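Local coordinates for Glyco_hydro_cc domain-containing protein (Trichoderma gamsii, PDB 6UBD) that probably binds oligosaccharides of the beta-1,3-glucan type, as a subgroup VII member of glycoside hydrolase family 128, at residues Met73-Asp84 with Met102-Asp113. Numbering follows the deposited sequence.
Sequences MLWGGGNNGQKD and MGFNEPDCSGAD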
ATOM      1  N   MET A  73       5.156   5.688  -6.198  1.00  7.60           N
ATOM      2  CA  MET A  73       4.670   6.465  -5.023  1.00  8.00           C
ATOM      3  C   MET A  73       5.393   7.815  -4.978  1.00  8.96           C
ATOM      4  O   MET A  73       6.594   7.849  -5.222  1.00  9.26           O
ATOM      5  CB  MET A  73       4.917   5.707  -3.702  1.00  9.13           C
ATOM      6  CG  MET A  73       4.481   6.445  -2.475  1.00  8.68           C
ATOM      7  SD  MET A  73       4.657   5.584  -0.889  1.00  9.10           S
ATOM      8  CE  MET A  73       3.536   4.187  -1.021  1.00 17.62           C
ATOM      9  N   LEU A  74       4.677   8.870  -4.580  1.00  7.15           N
ATOM     10  CA  LEU A  74       5.326  10.075  -3.985  1.00  8.75           C
ATOM     11  C   LEU A  74       5.133  10.010  -2.449  1.00  7.98           C
ATOM     12  O   LEU A  74       4.046  10.220  -1.964  1.00  8.33           O
ATOM     13  CB  LEU A  74       4.773  11.382  -4.562  1.00  9.37           C
ATOM     14  CG  LEU A  74       5.303  12.652  -3.894  1.00 10.82           C
ATOM     15  CD1 LEU A  74       6.828  12.741  -4.007  1.00 11.01           C
ATOM     16  CD2 LEU A  74       4.732  13.898  -4.545  1.00 10.68           C
ATOM     17  N   TRP A  75       6.194   9.651  -1.729  1.00  7.33           N
ATOM     18  CA  TRP A  75       6.082   9.307  -0.315  1.00  7.93           C
ATOM     19  C   TRP A  75       5.664  10.523   0.541  1.00  7.37           C
ATOM     20  O   TRP A  75       4.822  10.371   1.480  1.00  7.49           O
ATOM     21  CB  TRP A  75       7.418   8.683   0.145  1.00  7.44           C
ATOM     22  CG  TRP A  75       7.470   8.151   1.555  1.00  7.95           C
ATOM     23  CD1 TRP A  75       7.238   6.841   1.949  1.00  7.42           C
ATOM     24  CD2 TRP A  75       7.863   8.834   2.773  1.00  7.48           C
ATOM     25  NE1 TRP A  75       7.393   6.683   3.301  1.00  7.58           N
ATOM     26  CE2 TRP A  75       7.785   7.894   3.826  1.00  8.52           C
ATOM     27  CE3 TRP A  75       8.212  10.172   3.088  1.00  7.67           C
ATOM     28  CZ2 TRP A  75       8.114   8.225   5.151  1.00  8.31           C
ATOM     29  CZ3 TRP A  75       8.526  10.494   4.390  1.00  7.75           C
ATOM     30  CH2 TRP A  75       8.469   9.530   5.413  1.00  7.89           C
ATOM     31  N   GLY A  76       6.297  11.683   0.318  1.00  7.65           N
ATOM     32  CA  GLY A  76       6.043  12.850   1.150  1.00  7.35           C
ATOM     33  C   GLY A  76       6.431  14.135   0.466  1.00  7.10           C
ATOM     34  O   GLY A  76       6.492  14.221  -0.768  1.00  8.21           O
ATOM     35  N   GLY A  77       6.714  15.166   1.311  1.00  8.00           N
ATOM     36  CA  GLY A  77       7.068  16.516   0.846  1.00  9.31           C
ATOM     37  C   GLY A  77       8.541  16.867   0.899  1.00  9.06           C
ATOM     38  O   GLY A  77       8.842  18.028   0.586  1.00 10.92           O
ATOM     39  N   GLY A  78       9.414  15.929   1.240  1.00  8.73           N
ATOM     40  CA  GLY A  78      10.849  16.148   1.171  1.00  8.86           C
ATOM     41  C   GLY A  78      11.433  16.998   2.298  1.00  8.92           C
ATOM     42  O   GLY A  78      12.620  17.317   2.202  1.00  9.27           O
ATOM     43  N   ASN A  79      10.729  17.189   3.405  1.00  9.52           N
ATOM     44  CA  ASN A  79      11.242  17.914   4.595  1.00  9.52           C
ATOM     45  C   ASN A  79      11.171  17.068   5.866  1.00  8.89           C
ATOM     46  O   ASN A  79      11.325  17.630   6.961  1.00  9.66           O
ATOM     47  CB  ASN A  79      10.560  19.304   4.711  1.00 10.16           C
ATOM     48  CG  ASN A  79      10.879  20.220   3.551  1.00 10.75           C
ATOM     49  OD1 ASN A  79      12.044  20.553   3.401  1.00 11.87           O
ATOM     50  ND2 ASN A  79       9.874  20.461   2.707  1.00 13.83           N
ATOM     51  N   ASN A  80      10.897  15.760   5.768  1.00  8.57           N
ATOM     52  CA  ASN A  80      10.860  14.851   6.946  1.00  8.29           C
ATOM     53  C   ASN A  80      11.727  13.626   6.708  1.00  8.56           C
ATOM     54  O   ASN A  80      11.305  12.510   7.087  1.00  9.85           O
ATOM     55  CB  ASN A  80       9.409  14.493   7.266  1.00  8.21           C
ATOM     56  CG  ASN A  80       9.292  13.707   8.566  1.00  9.17           C
ATOM     57  OD1 ASN A  80      10.008  14.010   9.550  1.00  9.14           O
ATOM     58  ND2 ASN A  80       8.443  12.648   8.632  1.00  9.62           N
ATOM     59  N   GLY A  81      12.930  13.780   6.219  1.00  8.70           N
ATOM     60  CA  GLY A  81      13.920  12.698   6.219  1.00  8.64           C
ATOM     61  C   GLY A  81      14.864  12.677   5.011  1.00  7.33           C
ATOM     62  O   GLY A  81      14.551  13.236   3.955  1.00  7.86           O
ATOM     63  N   GLN A  82      16.030  12.047   5.221  1.00  8.41           N
ATOM     64  CA  GLN A  82      17.027  11.887   4.112  1.00  8.91           C
ATOM     65  C   GLN A  82      16.383  11.258   2.883  1.00  8.32           C
ATOM     66  O   GLN A  82      16.557  11.743   1.743  1.00  9.14           O
ATOM     67  CB  GLN A  82      18.270  11.164   4.612  1.00 10.80           C
ATOM     68  CG  GLN A  82      19.405  11.130   3.570  1.00 14.36           C
ATOM     69  CD  GLN A  82      20.752  10.690   4.141  1.00 18.12           C
ATOM     70  OE1 GLN A  82      21.702  11.484   4.225  1.00 20.76           O
ATOM     71  NE2 GLN A  82      20.865   9.411   4.494  1.00 29.34           N
ATOM     72  N   LYS A  83      15.770  10.090   3.077  1.00  7.87           N
ATOM     73  CA  LYS A  83      15.118   9.360   1.950  1.00  8.94           C
ATOM     74  C   LYS A  83      13.912  10.140   1.423  1.00  8.94           C
ATOM     75  O   LYS A  83      13.655  10.141   0.195  1.00  8.97           O
ATOM     76  CB  LYS A  83      14.722   7.942   2.347  1.00  9.24           C
ATOM     77  CG  LYS A  83      15.904   7.018   2.669  1.00 12.95           C
ATOM     78  CD  LYS A  83      15.543   5.535   3.058  1.00 20.02           C
ATOM     79  CE  LYS A  83      16.771   4.677   3.253  1.00 28.42           C
ATOM     80  NZ  LYS A  83      17.393   4.993   4.554  1.00 43.13           N
ATOM     81  N   ASP A  84      13.181  10.842   2.295  1.00  8.71           N
ATOM     82  CA  ASP A  84      12.029  11.698   1.852  1.00  8.25           C
ATOM     83  C   ASP A  84      12.534  12.692   0.785  1.00  7.23           C
ATOM     84  O   ASP A  84      11.952  12.801  -0.305  1.00  8.02           O
ATOM     85  CB  ASP A  84      11.421  12.344   3.071  1.00  8.11           C
ATOM     86  CG  ASP A  84      10.180  13.214   2.874  1.00  8.32           C
ATOM     87  OD1 ASP A  84       9.554  13.133   1.778  1.00  8.76           O
ATOM     88  OD2 ASP A  84       9.813  13.905   3.886  1.00  8.37           O
ATOM     89  N   MET A 102       0.641   6.255  -6.462  1.00  7.11           N
ATOM     90  CA  MET A 102       0.030   6.503  -5.161  1.00  7.46           C
ATOM     91  C   MET A 102       0.563   7.810  -4.534  1.00  8.31           C
ATOM     92  O   MET A 102       1.787   8.101  -4.611  1.00  8.61           O
ATOM     93  CB  MET A 102       0.332   5.335  -4.191  1.00  9.22           C
ATOM     94  CG  MET A 102      -0.140   3.944  -4.657  1.00  9.30           C
ATOM     95  SD  MET A 102       0.374   2.572  -3.674  1.00 10.00           S
ATOM     96  CE  MET A 102       2.140   2.515  -3.961  1.00 10.16           C
ATOM     97  N   GLY A 103      -0.305   8.469  -3.751  1.00  6.72           N
ATOM     98  CA  GLY A 103       0.102   9.613  -2.941  1.00  8.18           C
ATOM     99  C   GLY A 103       0.729   9.265  -1.600  1.00  7.23           C
ATOM    100  O   GLY A 103       1.240   8.101  -1.397  1.00  8.80           O
ATOM    101  N   PHE A 104       0.734  10.227  -0.694  1.00  7.97           N
ATOM    102  CA  PHE A 104       1.659  10.262   0.456  1.00  7.95           C
ATOM    103  C   PHE A 104       1.456   9.044   1.397  1.00  7.40           C
ATOM    104  O   PHE A 104       0.313   8.631   1.632  1.00  7.51           O
ATOM    105  CB  PHE A 104       1.557  11.568   1.225  1.00  8.45           C
ATOM    106  CG  PHE A 104       1.367  12.758   0.314  1.00  8.41           C
ATOM    107  CD1 PHE A 104       2.364  13.174  -0.588  1.00  9.02           C
ATOM    108  CD2 PHE A 104       0.149  13.422   0.263  1.00  8.37           C
ATOM    109  CE1 PHE A 104       2.149  14.208  -1.501  1.00  9.79           C
ATOM    110  CE2 PHE A 104      -0.067  14.429  -0.673  1.00  9.32           C
ATOM    111  CZ  PHE A 104       0.912  14.808  -1.540  1.00 10.09           C
ATOM    112  N   ASN A 105       2.600   8.657   1.989  1.00  7.32           N
ATOM    113  CA  ASN A 105       2.575   7.536   2.976  1.00  7.81           C
ATOM    114  C   ASN A 105       2.370   8.064   4.407  1.00  8.74           C
ATOM    115  O   ASN A 105       3.349   8.534   4.984  1.00  8.21           O
ATOM    116  CB  ASN A 105       3.843   6.704   2.780  1.00  6.73           C
ATOM    117  CG  ASN A 105       3.857   5.437   3.632  1.00  7.42           C
ATOM    118  OD1 ASN A 105       3.169   4.488   3.213  1.00 10.66           O
ATOM    119  ND2 ASN A 105       4.429   5.499   4.829  1.00  9.46           N
ATOM    120  N   GLU A 106       1.151   7.945   4.928  1.00  8.69           N
ATOM    121  CA  GLU A 106       0.881   8.265   6.367  1.00  9.13           C
ATOM    122  C   GLU A 106       1.255   9.727   6.687  1.00  7.85           C
ATOM    123  O   GLU A 106       2.001  10.009   7.616  1.00  7.77           O
ATOM    124  CB  GLU A 106       1.620   7.256   7.268  1.00  9.22           C
ATOM    125  CG  GLU A 106       1.122   5.781   7.031  1.00  9.25           C
ATOM    126  CD  GLU A 106       1.699   4.775   8.005  1.00 10.84           C
ATOM    127  OE1 GLU A 106       2.683   5.118   8.711  1.00 12.83           O
ATOM    128  OE2 GLU A 106       1.184   3.604   8.008  1.00 11.55           O
ATOM    129  N   PRO A 107       0.641  10.718   5.989  1.00  9.37           N
ATOM    130  CA  PRO A 107       0.877  12.138   6.316  1.00  8.81           C
ATOM    131  C   PRO A 107       0.399  12.468   7.731  1.00  8.30           C
ATOM    132  O   PRO A 107       0.839  13.516   8.270  1.00  8.78           O
ATOM    133  CB  PRO A 107       0.121  12.854   5.197  1.00  8.13           C
ATOM    134  CG  PRO A 107      -1.052  11.945   4.885  1.00  8.79           C
ATOM    135  CD  PRO A 107      -0.410  10.557   4.954  1.00  9.54           C
ATOM    136  N   ASP A 108      -0.527  11.681   8.306  1.00  7.84           N
ATOM    137  CA  ASP A 108      -1.098  11.830   9.660  1.00  8.82           C
ATOM    138  C   ASP A 108      -0.241  11.191  10.763  1.00  8.16           C
ATOM    139  O   ASP A 108      -0.695  11.229  11.921  1.00  9.30           O
ATOM    140  CB  ASP A 108      -2.549  11.321   9.680  1.00  9.52           C
ATOM    141  CG  ASP A 108      -2.759   9.875   9.201  1.00  7.37           C
ATOM    142  OD1 ASP A 108      -1.890   9.345   8.455  1.00  8.43           O
ATOM    143  OD2 ASP A 108      -3.833   9.325   9.592  1.00  7.98           O
ATOM    144  N   CYS A 109       0.967  10.742  10.470  1.00  7.77           N
ATOM    145  CA  CYS A 109       1.893  10.227  11.507  1.00  8.41           C
ATOM    146  C   CYS A 109       3.287  10.894  11.330  1.00  7.51           C
ATOM    147  O   CYS A 109       3.589  11.491  10.273  1.00  8.80           O
ATOM    148  CB  CYS A 109       2.024   8.712  11.468  1.00  8.67           C
ATOM    149  SG  CYS A 109       0.824   7.770  12.443  1.00  9.58           S
ATOM    150  N   SER A 110       4.139  10.807  12.340  1.00  8.81           N
ATOM    151  CA  SER A 110       5.442  11.484  12.446  1.00  8.84           C
ATOM    152  C   SER A 110       6.576  10.458  12.516  1.00  8.31           C
ATOM    153  O   SER A 110       6.367   9.231  12.588  1.00 10.31           O
ATOM    154  CB  SER A 110       5.458  12.479  13.643  1.00 10.57           C
ATOM    155  OG  SER A 110       5.273  11.783  14.845  1.00 15.99           O
ATOM    156  N   GLY A 111       7.785  10.981  12.452  1.00  9.05           N
ATOM    157  CA  GLY A 111       9.003  10.175  12.519  1.00  9.54           C
ATOM    158  C   GLY A 111       9.788  10.309  11.210  1.00  9.49           C
ATOM    159  O   GLY A 111       9.226  10.045  10.121  1.00  9.22           O
ATOM    160  N   ALA A 112      11.024  10.771  11.305  1.00  9.32           N
ATOM    161  CA  ALA A 112      11.874  11.000  10.116  1.00 10.12           C
ATOM    162  C   ALA A 112      12.033   9.705   9.321  1.00  9.48           C
ATOM    163  O   ALA A 112      12.401   8.654   9.879  1.00 10.37           O
ATOM    164  CB  ALA A 112      13.215  11.563  10.501  1.00 11.98           C
ATOM    165  N   ASP A 113      11.692   9.774   8.024  1.00  9.36           N
ATOM    166  CA  ASP A 113      11.678   8.590   7.108  1.00  8.71           C
ATOM    167  C   ASP A 113      10.767   7.427   7.568  1.00 10.73           C
ATOM    168  O   ASP A 113      10.931   6.316   7.041  1.00 11.19           O
ATOM    169  CB  ASP A 113      13.116   8.135   6.765  1.00  8.98           C
ATOM    170  CG  ASP A 113      13.799   8.965   5.682  1.00  8.25           C
ATOM    171  OD1 ASP A 113      13.088   9.740   4.955  1.00  9.45           O
ATOM    172  OD2 ASP A 113      15.038   8.890   5.546  1.00 10.19           O
TER
HETATM  173  O   HOH W   1       8.394  13.805  11.836  1.00 10.94           O
HETATM  174  O   HOH W   2      16.642   7.075   6.726  1.00 24.45           O
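Asp113 reaches across to the start of helix 82-92 and grips its first turn with both carboxylate oxygens. Asp113 OD2 accepts Lys83 N at 2.8 Å through its syn lone pair. Asp113 OD1 accepts Asp84 N at 2.9 Å, also on the syn side but somewhat out of the carboxylate plane. Chi1 of -80° turns the carboxylate back to the helix, although CB leaves the backbone away from it. A water joins Asp113 OD2 to Lys83 NZ. Just before the helix, Asp113 N donates to Asn80 O at 2.9 Å. The Asn80 amide lies along the Gly111-Ala112 backbone. Its ND2 makes a weak bond to Gly111 O, and a water links its OD1 to Gly111 N.

Further in, Asn105 CB lies over the five-membered ring of Trp75, a CH-pi contact 3.8 Å from the ring centroid. The Asn105 amide is nearly parallel to the indole, with planes 18° apart. Asn105 N also donates to Trp75 O, so the backbones of the same two residues are joined. The far end of the indole reaches the Asp113 backbone, and Arg87 makes a cation-pi contact with the ring. Leu74 N donates to Met102 O just where parallel strands 69-73 and 100-102 end. Met73 CE and Met102 CE meet at 3.7 Å.

Asp84 braces the loop from its own side, with OD1 accepting Gly78 N and OD2 accepting Asn80 N. The contact thus ties together two loops that leave the C-terminal ends of neighbouring parallel strands, consistent with the (beta/alpha)8 barrel of the family. Asp113 satisfies two N-H groups of the helix's first turn, and its negative charge would probably interact favourably with the helix dipole.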